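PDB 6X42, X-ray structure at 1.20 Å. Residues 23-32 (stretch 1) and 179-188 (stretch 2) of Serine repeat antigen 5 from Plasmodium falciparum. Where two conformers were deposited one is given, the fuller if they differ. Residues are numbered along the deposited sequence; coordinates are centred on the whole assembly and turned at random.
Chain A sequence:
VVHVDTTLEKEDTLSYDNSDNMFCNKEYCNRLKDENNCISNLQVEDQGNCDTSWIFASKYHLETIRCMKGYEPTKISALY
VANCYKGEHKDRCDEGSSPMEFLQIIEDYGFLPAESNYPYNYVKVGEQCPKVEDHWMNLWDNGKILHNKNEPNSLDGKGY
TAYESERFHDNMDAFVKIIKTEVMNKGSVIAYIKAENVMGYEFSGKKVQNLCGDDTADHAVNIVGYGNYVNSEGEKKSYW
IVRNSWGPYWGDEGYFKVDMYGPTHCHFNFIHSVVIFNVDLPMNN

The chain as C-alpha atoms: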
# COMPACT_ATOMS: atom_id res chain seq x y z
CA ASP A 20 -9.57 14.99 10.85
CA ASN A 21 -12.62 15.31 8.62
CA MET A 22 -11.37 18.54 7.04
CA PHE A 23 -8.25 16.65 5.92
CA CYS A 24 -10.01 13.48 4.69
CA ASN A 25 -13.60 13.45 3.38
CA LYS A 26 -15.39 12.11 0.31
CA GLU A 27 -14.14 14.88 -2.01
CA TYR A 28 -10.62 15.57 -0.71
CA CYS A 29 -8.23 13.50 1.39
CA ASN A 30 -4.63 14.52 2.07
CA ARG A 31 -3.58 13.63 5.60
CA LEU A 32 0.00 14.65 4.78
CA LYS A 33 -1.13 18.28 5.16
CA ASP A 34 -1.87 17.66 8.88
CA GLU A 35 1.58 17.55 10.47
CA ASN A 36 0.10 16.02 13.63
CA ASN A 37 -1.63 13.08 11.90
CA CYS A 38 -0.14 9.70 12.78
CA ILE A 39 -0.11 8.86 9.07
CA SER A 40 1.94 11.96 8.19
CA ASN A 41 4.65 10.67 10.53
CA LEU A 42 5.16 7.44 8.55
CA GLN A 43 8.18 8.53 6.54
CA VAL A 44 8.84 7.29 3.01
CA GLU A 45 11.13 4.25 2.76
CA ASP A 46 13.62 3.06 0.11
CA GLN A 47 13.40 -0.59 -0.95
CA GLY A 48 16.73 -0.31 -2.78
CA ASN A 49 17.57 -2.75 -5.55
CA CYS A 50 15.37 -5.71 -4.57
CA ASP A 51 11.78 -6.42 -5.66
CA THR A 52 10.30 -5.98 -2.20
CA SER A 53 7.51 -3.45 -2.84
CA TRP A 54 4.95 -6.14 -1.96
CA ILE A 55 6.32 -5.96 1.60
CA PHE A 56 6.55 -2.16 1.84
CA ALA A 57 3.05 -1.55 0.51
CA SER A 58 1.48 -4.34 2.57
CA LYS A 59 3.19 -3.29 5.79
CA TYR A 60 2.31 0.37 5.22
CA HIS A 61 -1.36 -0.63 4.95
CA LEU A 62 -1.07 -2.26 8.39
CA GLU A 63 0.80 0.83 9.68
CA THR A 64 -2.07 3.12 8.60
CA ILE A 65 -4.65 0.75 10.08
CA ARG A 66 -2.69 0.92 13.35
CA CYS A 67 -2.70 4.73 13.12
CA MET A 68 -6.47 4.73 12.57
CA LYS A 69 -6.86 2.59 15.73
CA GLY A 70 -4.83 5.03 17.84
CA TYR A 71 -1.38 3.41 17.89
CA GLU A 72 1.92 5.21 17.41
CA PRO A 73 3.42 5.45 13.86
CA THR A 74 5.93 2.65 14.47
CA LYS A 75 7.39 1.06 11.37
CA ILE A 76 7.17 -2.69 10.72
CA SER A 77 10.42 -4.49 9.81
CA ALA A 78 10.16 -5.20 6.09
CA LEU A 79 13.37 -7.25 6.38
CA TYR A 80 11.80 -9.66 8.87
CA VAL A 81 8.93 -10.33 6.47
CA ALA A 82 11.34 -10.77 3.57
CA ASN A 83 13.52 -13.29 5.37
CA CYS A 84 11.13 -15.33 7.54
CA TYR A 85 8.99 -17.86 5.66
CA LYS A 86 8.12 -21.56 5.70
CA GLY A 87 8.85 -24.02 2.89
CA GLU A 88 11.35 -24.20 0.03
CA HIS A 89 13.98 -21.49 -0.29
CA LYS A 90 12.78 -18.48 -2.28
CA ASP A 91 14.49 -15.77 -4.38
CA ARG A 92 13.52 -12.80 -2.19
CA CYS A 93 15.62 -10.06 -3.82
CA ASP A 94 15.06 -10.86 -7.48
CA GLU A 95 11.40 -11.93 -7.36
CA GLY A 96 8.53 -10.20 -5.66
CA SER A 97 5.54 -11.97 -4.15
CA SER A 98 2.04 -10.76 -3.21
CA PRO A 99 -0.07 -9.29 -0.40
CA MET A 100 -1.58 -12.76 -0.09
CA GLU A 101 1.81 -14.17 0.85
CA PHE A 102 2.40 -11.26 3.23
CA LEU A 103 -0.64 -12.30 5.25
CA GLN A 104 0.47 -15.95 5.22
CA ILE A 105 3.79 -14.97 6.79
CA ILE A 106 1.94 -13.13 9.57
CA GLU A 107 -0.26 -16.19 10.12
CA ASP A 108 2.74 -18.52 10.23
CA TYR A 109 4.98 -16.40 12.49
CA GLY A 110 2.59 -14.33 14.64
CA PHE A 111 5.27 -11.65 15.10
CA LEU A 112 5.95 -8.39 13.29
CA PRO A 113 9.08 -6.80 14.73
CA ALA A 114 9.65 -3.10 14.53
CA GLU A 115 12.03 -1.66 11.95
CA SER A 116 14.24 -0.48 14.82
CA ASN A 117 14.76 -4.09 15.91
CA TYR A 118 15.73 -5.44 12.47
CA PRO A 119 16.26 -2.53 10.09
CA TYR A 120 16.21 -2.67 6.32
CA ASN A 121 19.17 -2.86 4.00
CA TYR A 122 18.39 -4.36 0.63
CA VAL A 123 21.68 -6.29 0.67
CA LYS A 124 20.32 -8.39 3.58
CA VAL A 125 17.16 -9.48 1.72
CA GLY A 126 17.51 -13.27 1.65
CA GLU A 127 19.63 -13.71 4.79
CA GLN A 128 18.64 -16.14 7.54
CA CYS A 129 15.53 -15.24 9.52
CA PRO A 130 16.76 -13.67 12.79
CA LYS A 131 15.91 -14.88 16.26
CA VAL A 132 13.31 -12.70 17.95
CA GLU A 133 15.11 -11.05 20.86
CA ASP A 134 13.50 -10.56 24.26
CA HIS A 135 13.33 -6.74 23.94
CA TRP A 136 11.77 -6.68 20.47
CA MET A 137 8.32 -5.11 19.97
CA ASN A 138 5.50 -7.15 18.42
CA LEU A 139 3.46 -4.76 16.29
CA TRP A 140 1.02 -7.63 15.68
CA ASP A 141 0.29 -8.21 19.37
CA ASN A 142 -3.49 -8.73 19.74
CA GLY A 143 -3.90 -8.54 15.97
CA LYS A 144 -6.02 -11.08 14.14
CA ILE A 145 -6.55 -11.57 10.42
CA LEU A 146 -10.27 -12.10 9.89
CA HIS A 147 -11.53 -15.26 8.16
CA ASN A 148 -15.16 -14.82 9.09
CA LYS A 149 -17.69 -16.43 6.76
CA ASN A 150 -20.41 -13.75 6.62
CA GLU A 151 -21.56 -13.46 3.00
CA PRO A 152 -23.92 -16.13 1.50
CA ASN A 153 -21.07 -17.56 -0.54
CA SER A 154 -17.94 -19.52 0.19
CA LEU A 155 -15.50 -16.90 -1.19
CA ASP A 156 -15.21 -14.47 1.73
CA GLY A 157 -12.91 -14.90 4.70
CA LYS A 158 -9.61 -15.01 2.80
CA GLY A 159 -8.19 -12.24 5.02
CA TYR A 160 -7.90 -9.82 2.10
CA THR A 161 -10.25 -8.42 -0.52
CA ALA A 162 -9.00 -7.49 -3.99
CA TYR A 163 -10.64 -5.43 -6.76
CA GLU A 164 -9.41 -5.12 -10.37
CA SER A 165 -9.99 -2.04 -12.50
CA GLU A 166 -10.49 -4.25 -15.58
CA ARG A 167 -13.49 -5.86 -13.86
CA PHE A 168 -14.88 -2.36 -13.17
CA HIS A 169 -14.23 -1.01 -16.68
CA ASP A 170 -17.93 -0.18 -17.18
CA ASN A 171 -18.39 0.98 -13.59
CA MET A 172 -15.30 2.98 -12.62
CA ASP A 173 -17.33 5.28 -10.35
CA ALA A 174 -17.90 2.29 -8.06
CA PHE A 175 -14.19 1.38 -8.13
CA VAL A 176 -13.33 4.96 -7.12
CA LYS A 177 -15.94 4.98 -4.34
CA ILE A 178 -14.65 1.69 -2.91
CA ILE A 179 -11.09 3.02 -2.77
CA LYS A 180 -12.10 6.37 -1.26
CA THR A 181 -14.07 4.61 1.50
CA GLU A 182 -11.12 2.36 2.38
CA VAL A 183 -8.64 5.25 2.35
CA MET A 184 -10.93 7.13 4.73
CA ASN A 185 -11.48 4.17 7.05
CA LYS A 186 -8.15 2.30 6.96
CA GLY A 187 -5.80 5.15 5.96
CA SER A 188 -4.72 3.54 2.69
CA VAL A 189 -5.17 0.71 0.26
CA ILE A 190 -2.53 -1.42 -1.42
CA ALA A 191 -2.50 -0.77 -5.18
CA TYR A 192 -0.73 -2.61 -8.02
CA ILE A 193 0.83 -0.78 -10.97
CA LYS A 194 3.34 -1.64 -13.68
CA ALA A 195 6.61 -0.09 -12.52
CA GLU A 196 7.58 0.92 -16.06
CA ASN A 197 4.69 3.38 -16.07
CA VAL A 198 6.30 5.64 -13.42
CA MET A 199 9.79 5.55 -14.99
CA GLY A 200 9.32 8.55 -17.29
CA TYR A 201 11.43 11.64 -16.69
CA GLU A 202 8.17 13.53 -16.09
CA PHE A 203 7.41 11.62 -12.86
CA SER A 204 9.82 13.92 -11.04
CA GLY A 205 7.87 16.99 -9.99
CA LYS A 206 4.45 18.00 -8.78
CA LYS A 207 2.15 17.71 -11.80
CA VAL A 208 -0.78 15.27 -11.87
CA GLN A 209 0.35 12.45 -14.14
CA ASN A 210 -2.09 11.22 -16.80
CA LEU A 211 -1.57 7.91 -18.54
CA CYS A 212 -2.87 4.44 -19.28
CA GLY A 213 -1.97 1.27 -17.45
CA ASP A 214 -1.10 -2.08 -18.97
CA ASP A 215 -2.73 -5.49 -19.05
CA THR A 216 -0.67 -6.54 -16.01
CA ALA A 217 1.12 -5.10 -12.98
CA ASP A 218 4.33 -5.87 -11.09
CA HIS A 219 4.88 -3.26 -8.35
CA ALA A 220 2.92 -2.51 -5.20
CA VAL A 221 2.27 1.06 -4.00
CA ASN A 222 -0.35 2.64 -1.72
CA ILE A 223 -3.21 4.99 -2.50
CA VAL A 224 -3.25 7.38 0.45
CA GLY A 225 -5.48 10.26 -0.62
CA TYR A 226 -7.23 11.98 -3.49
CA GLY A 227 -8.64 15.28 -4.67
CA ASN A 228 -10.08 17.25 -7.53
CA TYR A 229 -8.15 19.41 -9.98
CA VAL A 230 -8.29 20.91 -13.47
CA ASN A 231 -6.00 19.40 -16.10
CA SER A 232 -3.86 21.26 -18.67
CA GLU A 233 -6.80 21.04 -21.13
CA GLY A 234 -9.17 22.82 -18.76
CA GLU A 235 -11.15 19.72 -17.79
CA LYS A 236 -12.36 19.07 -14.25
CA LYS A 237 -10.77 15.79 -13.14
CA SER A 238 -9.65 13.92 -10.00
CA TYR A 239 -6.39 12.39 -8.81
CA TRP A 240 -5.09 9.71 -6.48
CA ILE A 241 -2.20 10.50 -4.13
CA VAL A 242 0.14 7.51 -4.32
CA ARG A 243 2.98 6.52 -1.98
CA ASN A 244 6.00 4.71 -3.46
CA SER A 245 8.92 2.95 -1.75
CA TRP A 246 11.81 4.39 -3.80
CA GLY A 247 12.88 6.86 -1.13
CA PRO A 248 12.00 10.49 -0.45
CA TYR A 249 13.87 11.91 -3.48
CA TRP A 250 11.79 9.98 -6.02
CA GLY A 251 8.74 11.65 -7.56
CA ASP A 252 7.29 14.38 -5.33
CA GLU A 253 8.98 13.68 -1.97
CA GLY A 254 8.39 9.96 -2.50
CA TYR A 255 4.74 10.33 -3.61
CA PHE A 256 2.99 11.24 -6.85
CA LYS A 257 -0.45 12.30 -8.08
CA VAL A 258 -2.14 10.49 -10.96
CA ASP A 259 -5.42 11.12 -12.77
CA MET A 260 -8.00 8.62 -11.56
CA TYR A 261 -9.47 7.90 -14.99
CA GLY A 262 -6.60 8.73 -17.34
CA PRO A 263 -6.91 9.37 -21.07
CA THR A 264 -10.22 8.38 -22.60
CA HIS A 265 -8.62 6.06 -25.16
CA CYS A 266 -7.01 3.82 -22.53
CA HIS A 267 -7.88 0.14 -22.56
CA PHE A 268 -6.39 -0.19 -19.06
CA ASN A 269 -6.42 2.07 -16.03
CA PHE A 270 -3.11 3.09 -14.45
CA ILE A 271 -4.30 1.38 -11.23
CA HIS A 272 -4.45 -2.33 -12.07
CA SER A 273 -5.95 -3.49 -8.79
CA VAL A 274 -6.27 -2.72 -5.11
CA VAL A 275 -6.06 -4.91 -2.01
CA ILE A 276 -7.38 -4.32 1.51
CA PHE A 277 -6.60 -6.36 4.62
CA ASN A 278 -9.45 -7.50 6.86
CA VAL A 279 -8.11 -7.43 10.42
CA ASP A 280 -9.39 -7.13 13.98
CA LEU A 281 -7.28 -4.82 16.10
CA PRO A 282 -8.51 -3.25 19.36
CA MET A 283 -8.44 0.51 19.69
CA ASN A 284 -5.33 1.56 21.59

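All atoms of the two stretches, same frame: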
# COMPACT_ATOMS: atom_id res chain seq x y z
N PHE A 23 -9.37 17.15 6.70
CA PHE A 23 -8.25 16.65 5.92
C PHE A 23 -8.58 15.40 5.12
O PHE A 23 -7.83 15.06 4.20
CB PHE A 23 -7.04 16.36 6.82
CG PHE A 23 -6.44 17.60 7.42
CD1 PHE A 23 -5.66 18.45 6.65
CD2 PHE A 23 -6.66 17.92 8.75
CE1 PHE A 23 -5.11 19.59 7.20
CE2 PHE A 23 -6.11 19.07 9.31
CZ PHE A 23 -5.34 19.91 8.53
N CYS A 24 -9.67 14.70 5.43
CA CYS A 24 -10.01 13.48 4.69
C CYS A 24 -11.52 13.28 4.71
O CYS A 24 -12.09 12.92 5.74
CB CYS A 24 -9.26 12.28 5.26
SG CYS A 24 -9.27 10.83 4.21
N ASN A 25 -12.15 13.56 3.57
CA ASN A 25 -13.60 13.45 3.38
C ASN A 25 -13.83 12.88 1.99
O ASN A 25 -12.89 12.53 1.29
CB ASN A 25 -14.27 14.81 3.60
CG ASN A 25 -13.72 15.88 2.70
OD1 ASN A 25 -13.89 15.84 1.48
ND2 ASN A 25 -12.98 16.81 3.28
N LYS A 26 -15.10 12.81 1.56
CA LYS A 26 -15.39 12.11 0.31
C LYS A 26 -14.87 12.83 -0.93
O LYS A 26 -14.70 12.20 -1.97
CB LYS A 26 -16.90 11.87 0.17
CG LYS A 26 -17.37 10.56 0.79
N GLU A 27 -14.61 14.14 -0.85
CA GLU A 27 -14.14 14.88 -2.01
C GLU A 27 -12.64 15.13 -2.00
O GLU A 27 -12.01 15.13 -3.07
CB GLU A 27 -14.87 16.22 -2.10
CG GLU A 27 -16.31 16.12 -2.63
CD GLU A 27 -16.44 15.24 -3.87
OE1 GLU A 27 -15.78 15.54 -4.90
OE2 GLU A 27 -17.20 14.25 -3.80
N TYR A 28 -12.04 15.28 -0.83
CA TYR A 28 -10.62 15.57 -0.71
C TYR A 28 -10.05 14.83 0.49
O TYR A 28 -10.63 14.87 1.58
CB TYR A 28 -10.43 17.08 -0.52
CG TYR A 28 -9.01 17.51 -0.28
CD1 TYR A 28 -8.14 17.73 -1.35
CD2 TYR A 28 -8.53 17.72 1.02
CE1 TYR A 28 -6.83 18.15 -1.13
CE2 TYR A 28 -7.21 18.13 1.24
CZ TYR A 28 -6.38 18.34 0.16
OH TYR A 28 -5.08 18.76 0.36
N CYS A 29 -8.91 14.18 0.29
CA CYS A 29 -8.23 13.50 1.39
C CYS A 29 -6.73 13.64 1.19
O CYS A 29 -6.17 13.07 0.25
CB CYS A 29 -8.64 12.03 1.46
SG CYS A 29 -7.84 11.11 2.80
N ASN A 30 -6.09 14.40 2.07
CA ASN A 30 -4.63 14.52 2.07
C ASN A 30 -4.22 14.71 3.53
O ASN A 30 -4.13 15.83 4.04
CB ASN A 30 -4.17 15.67 1.19
CG ASN A 30 -2.66 15.72 1.07
OD1 ASN A 30 -1.95 15.17 1.88
ND2 ASN A 30 -2.17 16.38 0.04
N ARG A 31 -3.97 13.58 4.20
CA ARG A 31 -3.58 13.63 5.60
C ARG A 31 -2.17 14.15 5.77
O ARG A 31 -1.80 14.55 6.89
CB ARG A 31 -3.71 12.24 6.21
CG ARG A 31 -5.15 11.78 6.32
CD ARG A 31 -5.23 10.47 7.04
NE ARG A 31 -6.61 10.13 7.39
CZ ARG A 31 -7.35 9.19 6.80
NH1 ARG A 31 -6.88 8.47 5.78
NH2 ARG A 31 -8.58 8.98 7.22
N LEU A 32 -1.36 14.14 4.70
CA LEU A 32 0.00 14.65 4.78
C LEU A 32 0.04 16.14 5.08
O LEU A 32 1.07 16.65 5.54
CB LEU A 32 0.74 14.34 3.47
CG LEU A 32 0.61 12.91 2.94
CD1 LEU A 32 1.16 12.79 1.51
CD2 LEU A 32 1.34 11.95 3.86
N ILE A 179 -12.42 2.62 -3.21
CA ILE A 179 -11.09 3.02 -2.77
C ILE A 179 -11.18 4.20 -1.81
O ILE A 179 -10.53 4.21 -0.76
CB ILE A 179 -10.19 3.32 -3.99
CG1 ILE A 179 -9.95 2.03 -4.79
CG2 ILE A 179 -8.89 3.97 -3.53
CD1 ILE A 179 -9.42 2.27 -6.16
N LYS A 180 -11.99 5.22 -2.14
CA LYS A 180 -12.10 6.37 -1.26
C LYS A 180 -12.56 5.95 0.14
O LYS A 180 -12.01 6.40 1.15
CB LYS A 180 -13.06 7.41 -1.83
CG LYS A 180 -12.55 8.18 -3.04
CD LYS A 180 -13.55 9.25 -3.43
CE LYS A 180 -12.99 10.23 -4.45
NZ LYS A 180 -13.96 11.36 -4.70
N THR A 181 -13.58 5.08 0.21
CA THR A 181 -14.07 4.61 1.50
C THR A 181 -12.98 3.92 2.32
O THR A 181 -12.86 4.16 3.52
CB THR A 181 -15.25 3.67 1.28
OG1 THR A 181 -16.30 4.38 0.62
CG2 THR A 181 -15.78 3.15 2.62
N GLU A 182 -12.18 3.08 1.67
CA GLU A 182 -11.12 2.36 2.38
C GLU A 182 -9.99 3.29 2.80
O GLU A 182 -9.42 3.14 3.88
CB GLU A 182 -10.61 1.20 1.53
CG GLU A 182 -11.68 0.17 1.20
CD GLU A 182 -12.23 -0.53 2.41
OE1 GLU A 182 -11.54 -0.59 3.45
OE2 GLU A 182 -13.36 -1.05 2.31
N VAL A 183 -9.64 4.26 1.95
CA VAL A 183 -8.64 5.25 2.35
C VAL A 183 -9.12 6.03 3.57
O VAL A 183 -8.36 6.24 4.52
CB VAL A 183 -8.29 6.17 1.16
CG1 VAL A 183 -7.42 7.35 1.60
CG2 VAL A 183 -7.60 5.38 0.06
N MET A 184 -10.39 6.42 3.58
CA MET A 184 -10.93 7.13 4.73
C MET A 184 -10.90 6.27 5.99
O MET A 184 -10.51 6.74 7.06
CB MET A 184 -12.37 7.56 4.44
CG MET A 184 -12.44 8.67 3.42
SD MET A 184 -14.10 9.25 3.06
CE MET A 184 -14.68 9.63 4.72
N ASN A 185 -11.29 5.00 5.87
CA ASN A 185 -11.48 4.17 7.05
C ASN A 185 -10.21 3.48 7.53
O ASN A 185 -10.00 3.36 8.74
CB ASN A 185 -12.55 3.11 6.77
CG ASN A 185 -13.95 3.69 6.66
OD1 ASN A 185 -14.21 4.84 7.04
ND2 ASN A 185 -14.85 2.91 6.11
N LYS A 186 -9.36 3.02 6.60
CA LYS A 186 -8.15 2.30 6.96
C LYS A 186 -6.87 3.11 6.79
O LYS A 186 -5.80 2.65 7.22
CB LYS A 186 -8.04 1.02 6.12
CG LYS A 186 -9.06 -0.06 6.48
CD LYS A 186 -9.10 -1.20 5.46
CE LYS A 186 -9.96 -2.33 5.94
NZ LYS A 186 -11.38 -2.05 5.70
N GLY A 187 -6.94 4.29 6.17
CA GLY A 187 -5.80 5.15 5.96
C GLY A 187 -5.10 4.95 4.64
O GLY A 187 -4.27 5.80 4.25
N SER A 188 -5.41 3.87 3.93
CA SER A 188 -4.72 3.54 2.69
C SER A 188 -5.40 2.32 2.09
O SER A 188 -6.14 1.60 2.77
CB SER A 188 -3.25 3.20 2.93
OG SER A 188 -3.12 2.03 3.75
O HOH W 1 -12.21 13.61 -5.28
O HOH W 2 -4.34 8.50 4.41

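What holds stretch 1 to the end of the helix in stretch 2? The strongest polar link is made by Arg-31, which follows just after the disulfide loop and whose guanidinium reaches the carbonyls at the C-terminal end of the helix. Arg-31 NH1 donates to Val-183 O at 3.0 Å, almost straight at 172°, and Arg-31 NH2 donates to Met-184 O, also at 3.0 Å but more bent, at 146°. Both carbonyl oxygens lie at the edge of the guanidinium, near its plane, where its N-H groups point. Carbonyls in the last turn of a helix lack some of their usual backbone partners, and a positive charge suits the partial negative charge gathered there. Val-183 O also accepts a backbone hydrogen bond from Gly-187 N at 2.9 Å, so it serves the helix and the arginine together.

What happens where the helix ends? Gly-187 leaves the helix with a positive phi of 93°, a conformation in which a CB would be jammed against the carbonyl O of the residue before. Arg-31 NH1 lies 3.5 Å from Gly-187 CA, but it is the backbone conformation, not the arginine, that calls for glycine here. A water completes the arrangement: it accepts from Arg-31 NH1 at 2.9 Å and donates to Gly-187 O at 2.7 Å, tying the guanidinium to the backbone just beyond the helix.

What fastens the other end of the contact? Lys-180, one turn before Met-184, extends its side chain with chi2 to chi4 all t, and Lys-180 NZ donates to Lys-26 O at 3.0 Å. A second water accepts from Lys-180 NZ at 2.9 Å and donates to Glu-27 O at 2.7 Å, so the ammonium serves two successive carbonyls, one directly and one through water. The carboxylate of Glu-27 adds a looser attraction, since Glu-27 OE2 lies 4.4 Å from Lys-180 NZ, too far for a salt bridge. The turn that presents these carbonyls is braced from within: Asn-25 OD1 accepts from both Glu-27 N and Tyr-28 N, each at 3.0 Å.

What fills the space between these polar anchors? The Cys-24 to Cys-29 disulfide, with its SG atoms 2.0 Å apart, offers sulfur to the apolar side chains of the helix: Cys-24 SG lies 3.9 Å from Met-184 CG, and Cys-29 SG lies 4.0 Å from Val-183 CG1. Backbone pairing supports the same loop, with Asn-30 N hydrogen-bonded to Phe-23 O and Asn-25 N to Tyr-28 O, both at 2.8 Å. Met-184 contributes the largest covered area. Its CA-to-CB bond points sideways, but the end of its side chain comes nearer the loop, bringing Met-184 SD to 3.8 Å from Asn-25 C and 4.2 Å from Lys-26 CG. The closest CA pair in the register, Cys-24 and Met-184 at 6.4 Å, falls in this apolar patch.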